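Nitrophorin Cim l NP (Cimex lectularius, PDB 1NTF) carries nitric oxide on a cysteine-ligated heme and releases it into the victim during feeding, causing vasodilation. Local coordinates at residues A[8-13]-A[273-278]. Residues are numbered along the deposited sequence; the frame is centred on the assembly and turned at random.
Sequences SVHTVS and PVLAKF
Phe-278, Thr-11 and His-10 bury the most surface where 8-13 and 273-278 run antiparallel, five residue pairs in register. Three of these are hydrogen-bonded pairs, Val-9 with Phe-278, Thr-11 with Ala-276 and Ser-13 with Val-274, each joined by two backbone bonds; Thr-11 N to Ala-276 O, 2.9 Å, is typical.

On the face carrying Thr-11, the ring of Phe-278 reaches diagonally along the sheet and turns its edge to the threonine, CE1 lying 3.7 Å from Thr-11 OG1. A chi1 of -57°, which sets CG beside its own backbone N, sends the ring this way. A large, flat apolar ring suits this buried layer, spanning from its own pair to Thr-11 while also meeting the ring of Phe-167. Thr-11 suits the spot because its branched CB favours a strand and its small hydroxyl fits beside a methyl, Thr-11 OG1 lying 3.4 Å from Ala-276 CB. That buried hydroxyl hydrogen-bonds a water at 2.8 Å, which in turn donates to Val-274 O, 3.2 Å away.

On the other face the side chains of His-10 and Lys-277 leave the sheet together and run alongside each other. Lys-277 CG sits over the imidazole, 3.8 Å from the ring centre and 13° off its normal, a CH-pi contact that a long aliphatic stem is well made for. Beyond it the extended chain carries NZ to a salt bridge with Glu-35, while His-10 ND1 bonds Leu-29 O, which helps fix the ring's rotation.

The two strands are adjacent members of a six-stranded mixed sheet of the DNase I-like fold, strand 39-46 flanking 8-13 and the outermost strand 255-262 flanking 273-278. Helix 26-29 packs on Val-12 and Pro-273, and strand 243-248 of the second sheet covers Thr-11 and Ala-276.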
ATOM      1  N   SER A   8     -13.597  -4.844   9.017  1.00 21.94           N
ATOM      2  CA  SER A   8     -12.887  -5.299   7.820  1.00 21.68           C
ATOM      3  C   SER A   8     -12.161  -4.096   7.251  1.00 19.28           C
ATOM      4  O   SER A   8     -12.656  -2.928   7.301  1.00 18.74           O
ATOM      5  CB  SER A   8     -13.860  -5.885   6.792  1.00 22.89           C
ATOM      6  OG  SER A   8     -14.887  -4.942   6.704  1.00 31.61           O
ATOM      7  N   VAL A   9     -10.971  -4.363   6.756  1.00 17.62           N
ATOM      8  CA  VAL A   9     -10.124  -3.311   6.149  1.00 18.10           C
ATOM      9  C   VAL A   9      -9.717  -3.751   4.747  1.00 15.60           C
ATOM     10  O   VAL A   9      -9.297  -4.880   4.584  1.00 13.93           O
ATOM     11  CB  VAL A   9      -8.831  -3.087   6.968  1.00 18.63           C
ATOM     12  CG1 VAL A   9      -8.033  -1.961   6.400  1.00 18.74           C
ATOM     13  CG2 VAL A   9      -9.212  -2.800   8.380  1.00 22.22           C
ATOM     14  N   HIS A  10      -9.846  -2.872   3.735  1.00 13.92           N
ATOM     15  CA  HIS A  10      -9.246  -3.175   2.429  1.00 15.14           C
ATOM     16  C   HIS A  10      -8.137  -2.162   2.210  1.00 13.08           C
ATOM     17  O   HIS A  10      -8.304  -0.956   2.492  1.00 16.87           O
ATOM     18  CB  HIS A  10     -10.290  -2.936   1.285  1.00 16.25           C
ATOM     19  CG  HIS A  10     -11.333  -3.976   1.214  1.00 17.98           C
ATOM     20  ND1 HIS A  10     -12.051  -4.245   0.061  1.00 19.72           N
ATOM     21  CD2 HIS A  10     -11.841  -4.787   2.177  1.00 23.71           C
ATOM     22  CE1 HIS A  10     -12.866  -5.259   0.289  1.00 20.39           C
ATOM     23  NE2 HIS A  10     -12.776  -5.595   1.571  1.00 21.84           N
ATOM     24  N   THR A  11      -7.027  -2.615   1.690  1.00 12.65           N
ATOM     25  CA  THR A  11      -5.952  -1.749   1.259  1.00 13.79           C
ATOM     26  C   THR A  11      -5.650  -2.032  -0.157  1.00 13.84           C
ATOM     27  O   THR A  11      -5.745  -3.128  -0.595  1.00 15.95           O
ATOM     28  CB  THR A  11      -4.683  -1.986   2.110  1.00 13.52           C
ATOM     29  OG1 THR A  11      -4.257  -3.344   1.968  1.00 15.74           O
ATOM     30  CG2 THR A  11      -4.977  -1.805   3.550  1.00 15.74           C
ATOM     31  N   VAL A  12      -5.280  -1.005  -0.873  1.00 15.40           N
ATOM     32  CA  VAL A  12      -4.848  -1.111  -2.229  1.00 17.89           C
ATOM     33  C   VAL A  12      -3.676  -0.162  -2.469  1.00 14.22           C
ATOM     34  O   VAL A  12      -3.633   0.956  -1.950  1.00 16.98           O
ATOM     35  CB  VAL A  12      -6.022  -0.885  -3.205  1.00 20.21           C
ATOM     36  CG1 VAL A  12      -6.503   0.464  -3.174  1.00 25.71           C
ATOM     37  CG2 VAL A  12      -5.644  -1.310  -4.649  1.00 24.19           C
ATOM     38  N   SER A  13      -2.671  -0.634  -3.168  1.00 15.01           N
ATOM     39  CA  SER A  13      -1.559   0.234  -3.577  1.00 15.19           C
ATOM     40  C   SER A  13      -1.207  -0.045  -4.994  1.00 15.32           C
ATOM     41  O   SER A  13      -1.386  -1.168  -5.475  1.00 15.01           O
ATOM     42  CB  SER A  13      -0.332   0.070  -2.682  1.00 15.33           C
ATOM     43  OG  SER A  13       0.336  -1.107  -2.927  1.00 17.01           O
ATOM     44  N   PRO A 273      -1.858  -3.286  -9.737  1.00 17.67           N
ATOM     45  CA  PRO A 273      -2.290  -2.939  -8.375  1.00 15.46           C
ATOM     46  C   PRO A 273      -2.461  -4.180  -7.539  1.00 14.48           C
ATOM     47  O   PRO A 273      -2.734  -5.302  -8.034  1.00 15.46           O
ATOM     48  CB  PRO A 273      -3.610  -2.201  -8.544  1.00 16.88           C
ATOM     49  CG  PRO A 273      -4.051  -2.394  -9.926  1.00 18.17           C
ATOM     50  CD  PRO A 273      -2.894  -2.970 -10.743  1.00 17.38           C
ATOM     51  N   VAL A 274      -2.294  -3.991  -6.219  1.00 13.36           N
ATOM     52  CA  VAL A 274      -2.395  -5.105  -5.259  1.00 12.69           C
ATOM     53  C   VAL A 274      -3.469  -4.694  -4.221  1.00 13.12           C
ATOM     54  O   VAL A 274      -3.366  -3.630  -3.583  1.00 16.07           O
ATOM     55  CB  VAL A 274      -1.020  -5.343  -4.615  1.00 13.65           C
ATOM     56  CG1 VAL A 274      -1.127  -6.311  -3.477  1.00 17.50           C
ATOM     57  CG2 VAL A 274      -0.009  -5.895  -5.667  1.00 12.37           C
ATOM     58  N   LEU A 275      -4.399  -5.611  -3.993  1.00 13.79           N
ATOM     59  CA  LEU A 275      -5.459  -5.535  -3.027  1.00 13.32           C
ATOM     60  C   LEU A 275      -5.345  -6.581  -1.952  1.00 12.72           C
ATOM     61  O   LEU A 275      -5.232  -7.781  -2.249  1.00 13.80           O
ATOM     62  CB  LEU A 275      -6.759  -5.813  -3.755  1.00 13.14           C
ATOM     63  CG  LEU A 275      -8.124  -5.843  -3.083  1.00 19.17           C
ATOM     64  CD1 LEU A 275      -8.452  -4.489  -2.455  1.00 21.61           C
ATOM     65  CD2 LEU A 275      -9.148  -6.252  -4.170  1.00 20.25           C
ATOM     66  N   ALA A 276      -5.416  -6.099  -0.720  1.00 13.68           N
ATOM     67  CA  ALA A 276      -5.511  -6.908   0.482  1.00 14.09           C
ATOM     68  C   ALA A 276      -6.774  -6.616   1.244  1.00 14.22           C
ATOM     69  O   ALA A 276      -7.242  -5.472   1.295  1.00 16.89           O
ATOM     70  CB  ALA A 276      -4.277  -6.655   1.368  1.00 13.64           C
ATOM     71  N   LYS A 277      -7.340  -7.670   1.822  1.00 15.00           N
ATOM     72  CA  LYS A 277      -8.491  -7.595   2.728  1.00 16.10           C
ATOM     73  C   LYS A 277      -8.138  -8.304   4.028  1.00 15.27           C
ATOM     74  O   LYS A 277      -7.521  -9.371   4.026  1.00 16.77           O
ATOM     75  CB  LYS A 277      -9.750  -8.212   2.126  1.00 17.45           C
ATOM     76  CG  LYS A 277      -9.955  -7.858   0.629  1.00 20.37           C
ATOM     77  CD  LYS A 277     -11.078  -8.725   0.002  1.00 22.79           C
ATOM     78  CE  LYS A 277     -11.433  -8.344  -1.482  1.00 27.91           C
ATOM     79  NZ  LYS A 277     -12.488  -9.282  -1.941  1.00 25.96           N
ATOM     80  N   PHE A 278      -8.431  -7.604   5.119  1.00 16.53           N
ATOM     81  CA  PHE A 278      -8.172  -8.036   6.461  1.00 17.23           C
ATOM     82  C   PHE A 278      -9.452  -7.986   7.330  1.00 19.60           C
ATOM     83  O   PHE A 278     -10.277  -7.083   7.190  1.00 21.03           O
ATOM     84  CB  PHE A 278      -7.206  -7.069   7.067  1.00 19.07           C
ATOM     85  CG  PHE A 278      -5.889  -6.939   6.280  1.00 16.30           C
ATOM     86  CD1 PHE A 278      -5.708  -5.929   5.356  1.00 19.55           C
ATOM     87  CD2 PHE A 278      -4.872  -7.797   6.531  1.00 18.50           C
ATOM     88  CE1 PHE A 278      -4.514  -5.814   4.685  1.00 18.38           C
ATOM     89  CE2 PHE A 278      -3.637  -7.658   5.851  1.00 21.57           C
ATOM     90  CZ  PHE A 278      -3.485  -6.660   4.972  1.00 21.19           C
TER
HETATM   91  O   HOH W   1      -2.825  -3.461  -0.440  1.00 17.91           O